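Local coordinates for uncharacterized protein (Methanocella paludicola, PDB 5DMP) that probably removes blocking groups from the 3' ends of broken DNA as the phosphoesterase of an archaeal end-joining repair pathway, at residues Q99-E107 with L121-W132. Numbering follows the deposited sequence.
Sequences QSYDQGKIE and LIRTGGIEKRGW
The carbonyl O of Gly104 accepts from the backbone N of Arg123 at 2.7 Å, with an almost straight N-H...O angle of 171°, and the CA-H of Ile122 also leans on that oxygen. This bond opens the antiparallel hairpin of strands 105-111 and 118-123, which follows helix 97-103 through a Schellman motif: Gly104 has positive phi, Lys105 N bonds back to Ser100 O and Gly104 N to Tyr101 O. Further along, Ile106 and Leu121 form a hydrogen-bonded pair, joined by Ile106 N to Leu121 O at 2.9 Å and Leu121 N to Ile106 O at 2.8 Å. Arg123 also reaches the helix end: its NH2 donates to Asp102 O at 2.9 Å, the oxygen lying in the guanidinium plane, while NH1 adds a weak bond to Tyr101 O. With chi3 bent to 59°, the guanidinium doubles back so that Gly104 CA sits over the centre of its face. A CB on Gly104 would come 2.8 Å from Arg123 CB, a clash.

On the side of the sheet bearing Ile106 and Leu121, Trp132 points its six-membered ring at the hairpin and also meets the Trp31 ring edge-to-face. Arg123 CB lies 3.6 Å above the indole plane. Without that indole, as with an alanine here, Arg123 CB and Ile106 CD1 would probably border a gap. Trp132 CH2 also lies over the Tyr101 ring, planes at 36°, offset toward its rim and 4.2 Å from Tyr101 CD2.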
loop_
_atom_site.group_PDB
_atom_site.type_symbol
_atom_site.label_atom_id
_atom_site.label_comp_id
_atom_site.label_asym_id
_atom_site.label_seq_id
_atom_site.Cartn_x
_atom_site.Cartn_y
_atom_site.Cartn_z
ATOM N N GLN A 99 -13.376 -11.958 -1.274
ATOM C CA GLN A 99 -13.175 -13.299 -0.635
ATOM C C GLN A 99 -11.750 -13.450 -0.114
ATOM O O GLN A 99 -11.532 -13.965 0.998
ATOM C CB GLN A 99 -13.404 -14.445 -1.614
ATOM C CG GLN A 99 -14.832 -14.530 -2.070
ATOM C CD GLN A 99 -15.061 -15.578 -3.120
ATOM O OE1 GLN A 99 -14.246 -15.795 -4.040
ATOM N NE2 GLN A 99 -16.230 -16.214 -3.024
ATOM N N SER A 100 -10.782 -13.004 -0.931
ATOM C CA SER A 100 -9.384 -12.911 -0.452
ATOM C C SER A 100 -9.227 -12.109 0.831
ATOM O O SER A 100 -8.542 -12.558 1.782
ATOM C CB SER A 100 -8.478 -12.312 -1.574
ATOM O OG SER A 100 -8.511 -13.171 -2.712
ATOM N N TYR A 101 -9.816 -10.901 0.883
ATOM C CA TYR A 101 -9.671 -10.058 2.042
ATOM C C TYR A 101 -10.311 -10.756 3.266
ATOM O O TYR A 101 -9.680 -10.858 4.342
ATOM C CB TYR A 101 -10.390 -8.726 1.806
ATOM C CG TYR A 101 -10.309 -7.801 2.987
ATOM C CD1 TYR A 101 -11.252 -7.851 4.052
ATOM C CD2 TYR A 101 -9.336 -6.821 3.028
ATOM C CE1 TYR A 101 -11.146 -6.964 5.130
ATOM C CE2 TYR A 101 -9.241 -5.923 4.082
ATOM C CZ TYR A 101 -10.120 -6.010 5.125
ATOM O OH TYR A 101 -9.884 -5.089 6.114
ATOM N N ASP A 102 -11.559 -11.226 3.070
ATOM C CA ASP A 102 -12.270 -11.981 4.141
ATOM C C ASP A 102 -11.466 -13.166 4.639
ATOM O O ASP A 102 -11.372 -13.355 5.826
ATOM C CB ASP A 102 -13.676 -12.396 3.716
ATOM C CG ASP A 102 -14.616 -11.198 3.569
ATOM O OD1 ASP A 102 -14.328 -10.118 4.138
ATOM O OD2 ASP A 102 -15.645 -11.335 2.869
ATOM N N GLN A 103 -10.825 -13.911 3.747
ATOM C CA GLN A 103 -9.968 -15.013 4.183
ATOM C C GLN A 103 -8.605 -14.600 4.797
ATOM O O GLN A 103 -7.912 -15.432 5.389
ATOM C CB GLN A 103 -9.773 -16.014 3.038
ATOM C CG GLN A 103 -8.857 -17.210 3.348
ATOM C CD GLN A 103 -8.651 -18.141 2.143
ATOM O OE1 GLN A 103 -8.048 -17.755 1.153
ATOM N NE2 GLN A 103 -9.175 -19.370 2.228
ATOM N N GLY A 104 -8.201 -13.334 4.673
ATOM C CA GLY A 104 -6.901 -12.888 5.242
ATOM C C GLY A 104 -5.701 -13.296 4.372
ATOM O O GLY A 104 -4.571 -13.435 4.882
ATOM N N LYS A 105 -5.944 -13.497 3.066
ATOM C CA LYS A 105 -4.858 -13.821 2.139
ATOM C C LYS A 105 -5.066 -13.138 0.794
ATOM O O LYS A 105 -5.871 -13.569 -0.047
ATOM C CB LYS A 105 -4.722 -15.363 1.964
ATOM C CG LYS A 105 -3.650 -15.789 0.954
ATOM C CD LYS A 105 -3.578 -17.322 1.032
ATOM C CE LYS A 105 -2.699 -17.906 -0.036
ATOM N NZ LYS A 105 -2.743 -19.384 0.171
ATOM N N ILE A 106 -4.343 -12.036 0.586
ATOM C CA ILE A 106 -4.529 -11.278 -0.637
ATOM C C ILE A 106 -3.214 -11.397 -1.426
ATOM O O ILE A 106 -2.116 -11.155 -0.861
ATOM C CB ILE A 106 -4.762 -9.767 -0.277
ATOM C CG1 ILE A 106 -6.129 -9.569 0.455
ATOM C CG2 ILE A 106 -4.652 -8.866 -1.522
ATOM C CD1 ILE A 106 -6.275 -8.183 1.136
ATOM N N GLU A 107 -3.333 -11.796 -2.684
ATOM C CA GLU A 107 -2.153 -11.814 -3.611
ATOM C C GLU A 107 -2.494 -11.041 -4.844
ATOM O O GLU A 107 -3.432 -11.423 -5.571
ATOM C CB GLU A 107 -1.793 -13.271 -3.974
ATOM C CG GLU A 107 -1.482 -14.030 -2.678
ATOM C CD GLU A 107 -1.263 -15.540 -2.845
ATOM O OE1 GLU A 107 -1.813 -16.135 -3.799
ATOM O OE2 GLU A 107 -0.488 -16.124 -2.032
ATOM N N LEU A 121 -0.539 -9.790 1.033
ATOM C CA LEU A 121 -0.985 -9.210 2.314
ATOM C C LEU A 121 -1.625 -10.390 3.078
ATOM O O LEU A 121 -2.582 -10.951 2.573
ATOM C CB LEU A 121 -2.100 -8.164 2.082
ATOM C CG LEU A 121 -1.572 -6.761 1.888
ATOM C CD1 LEU A 121 -2.757 -5.952 1.301
ATOM C CD2 LEU A 121 -1.078 -6.155 3.210
ATOM N N ILE A 122 -1.043 -10.745 4.226
ATOM C CA ILE A 122 -1.494 -11.988 4.931
ATOM C C ILE A 122 -1.961 -11.619 6.320
ATOM O O ILE A 122 -1.157 -11.070 7.104
ATOM C CB ILE A 122 -0.297 -13.002 5.080
ATOM C CG1 ILE A 122 0.227 -13.386 3.667
ATOM C CG2 ILE A 122 -0.760 -14.295 5.856
ATOM C CD1 ILE A 122 -0.832 -14.042 2.795
ATOM N N ARG A 123 -3.223 -11.983 6.682
ATOM C CA ARG A 123 -3.715 -11.543 7.998
ATOM C C ARG A 123 -3.104 -12.433 9.097
ATOM O O ARG A 123 -2.897 -13.620 8.869
ATOM C CB ARG A 123 -5.226 -11.593 8.081
ATOM C CG ARG A 123 -5.674 -11.091 9.434
ATOM C CD ARG A 123 -7.162 -10.861 9.401
ATOM N NE ARG A 123 -7.808 -12.106 9.073
ATOM C CZ ARG A 123 -8.822 -12.188 8.217
ATOM N NH1 ARG A 123 -9.256 -11.095 7.573
ATOM N NH2 ARG A 123 -9.364 -13.374 7.976
ATOM N N THR A 124 -2.750 -11.847 10.246
ATOM C CA THR A 124 -2.250 -12.642 11.379
ATOM C C THR A 124 -3.266 -12.626 12.564
ATOM O O THR A 124 -4.105 -11.737 12.646
ATOM C CB THR A 124 -0.886 -12.162 11.885
ATOM O OG1 THR A 124 -1.057 -11.137 12.873
ATOM C CG2 THR A 124 0.027 -11.655 10.736
ATOM N N GLY A 125 -3.172 -13.578 13.491
ATOM C CA GLY A 125 -4.125 -13.614 14.621
ATOM C C GLY A 125 -3.616 -12.870 15.852
ATOM O O GLY A 125 -4.403 -12.455 16.741
ATOM N N GLY A 126 -2.291 -12.695 15.895
ATOM C CA GLY A 126 -1.608 -12.292 17.119
ATOM C C GLY A 126 -0.512 -11.241 17.013
ATOM O O GLY A 126 0.183 -11.008 18.014
ATOM N N ILE A 127 -0.336 -10.615 15.833
ATOM C CA ILE A 127 0.524 -9.435 15.772
ATOM C C ILE A 127 -0.301 -8.242 16.263
ATOM O O ILE A 127 -1.538 -8.128 15.931
ATOM C CB ILE A 127 1.138 -9.221 14.376
ATOM C CG1 ILE A 127 2.303 -10.223 14.170
ATOM C CG2 ILE A 127 1.651 -7.794 14.193
ATOM C CD1 ILE A 127 2.892 -10.119 12.778
ATOM N N GLU A 128 0.375 -7.396 17.079
ATOM C CA GLU A 128 -0.204 -6.187 17.702
ATOM C C GLU A 128 -0.896 -5.316 16.639
ATOM O O GLU A 128 -0.507 -5.355 15.447
ATOM N N LYS A 129 -1.928 -4.566 17.057
ATOM C CA LYS A 129 -2.691 -3.655 16.158
ATOM C C LYS A 129 -3.326 -4.391 14.955
ATOM O O LYS A 129 -3.335 -3.822 13.852
ATOM N N ARG A 130 -3.826 -5.636 15.169
ATOM C CA ARG A 130 -4.424 -6.532 14.125
ATOM C C ARG A 130 -3.538 -6.654 12.876
ATOM O O ARG A 130 -4.044 -6.618 11.717
ATOM C CB ARG A 130 -5.794 -6.050 13.648
ATOM C CG ARG A 130 -6.953 -6.064 14.622
ATOM C CD ARG A 130 -8.226 -5.700 13.851
ATOM N NE ARG A 130 -9.410 -5.687 14.725
ATOM C CZ ARG A 130 -10.160 -6.751 15.037
ATOM N NH1 ARG A 130 -9.881 -7.968 14.544
ATOM N NH2 ARG A 130 -11.196 -6.595 15.856
ATOM N N GLY A 131 -2.235 -6.760 13.106
ATOM C CA GLY A 131 -1.281 -6.859 12.037
ATOM C C GLY A 131 -1.581 -7.819 10.893
ATOM O O GLY A 131 -2.150 -8.919 11.044
ATOM N N TRP A 132 -1.172 -7.388 9.709
ATOM C CA TRP A 132 -1.048 -8.275 8.558
ATOM C C TRP A 132 0.401 -8.167 8.184
ATOM O O TRP A 132 1.087 -7.263 8.608
ATOM C CB TRP A 132 -1.865 -7.717 7.384
ATOM C CG TRP A 132 -3.372 -7.755 7.513
ATOM C CD1 TRP A 132 -4.127 -7.267 8.526
ATOM C CD2 TRP A 132 -4.270 -8.274 6.538
ATOM N NE1 TRP A 132 -5.480 -7.502 8.268
ATOM C CE2 TRP A 132 -5.597 -8.082 7.031
ATOM C CE3 TRP A 132 -4.075 -8.914 5.297
ATOM C CZ2 TRP A 132 -6.738 -8.486 6.310
ATOM C CZ3 TRP A 132 -5.204 -9.340 4.549
ATOM C CH2 TRP A 132 -6.536 -9.132 5.071
#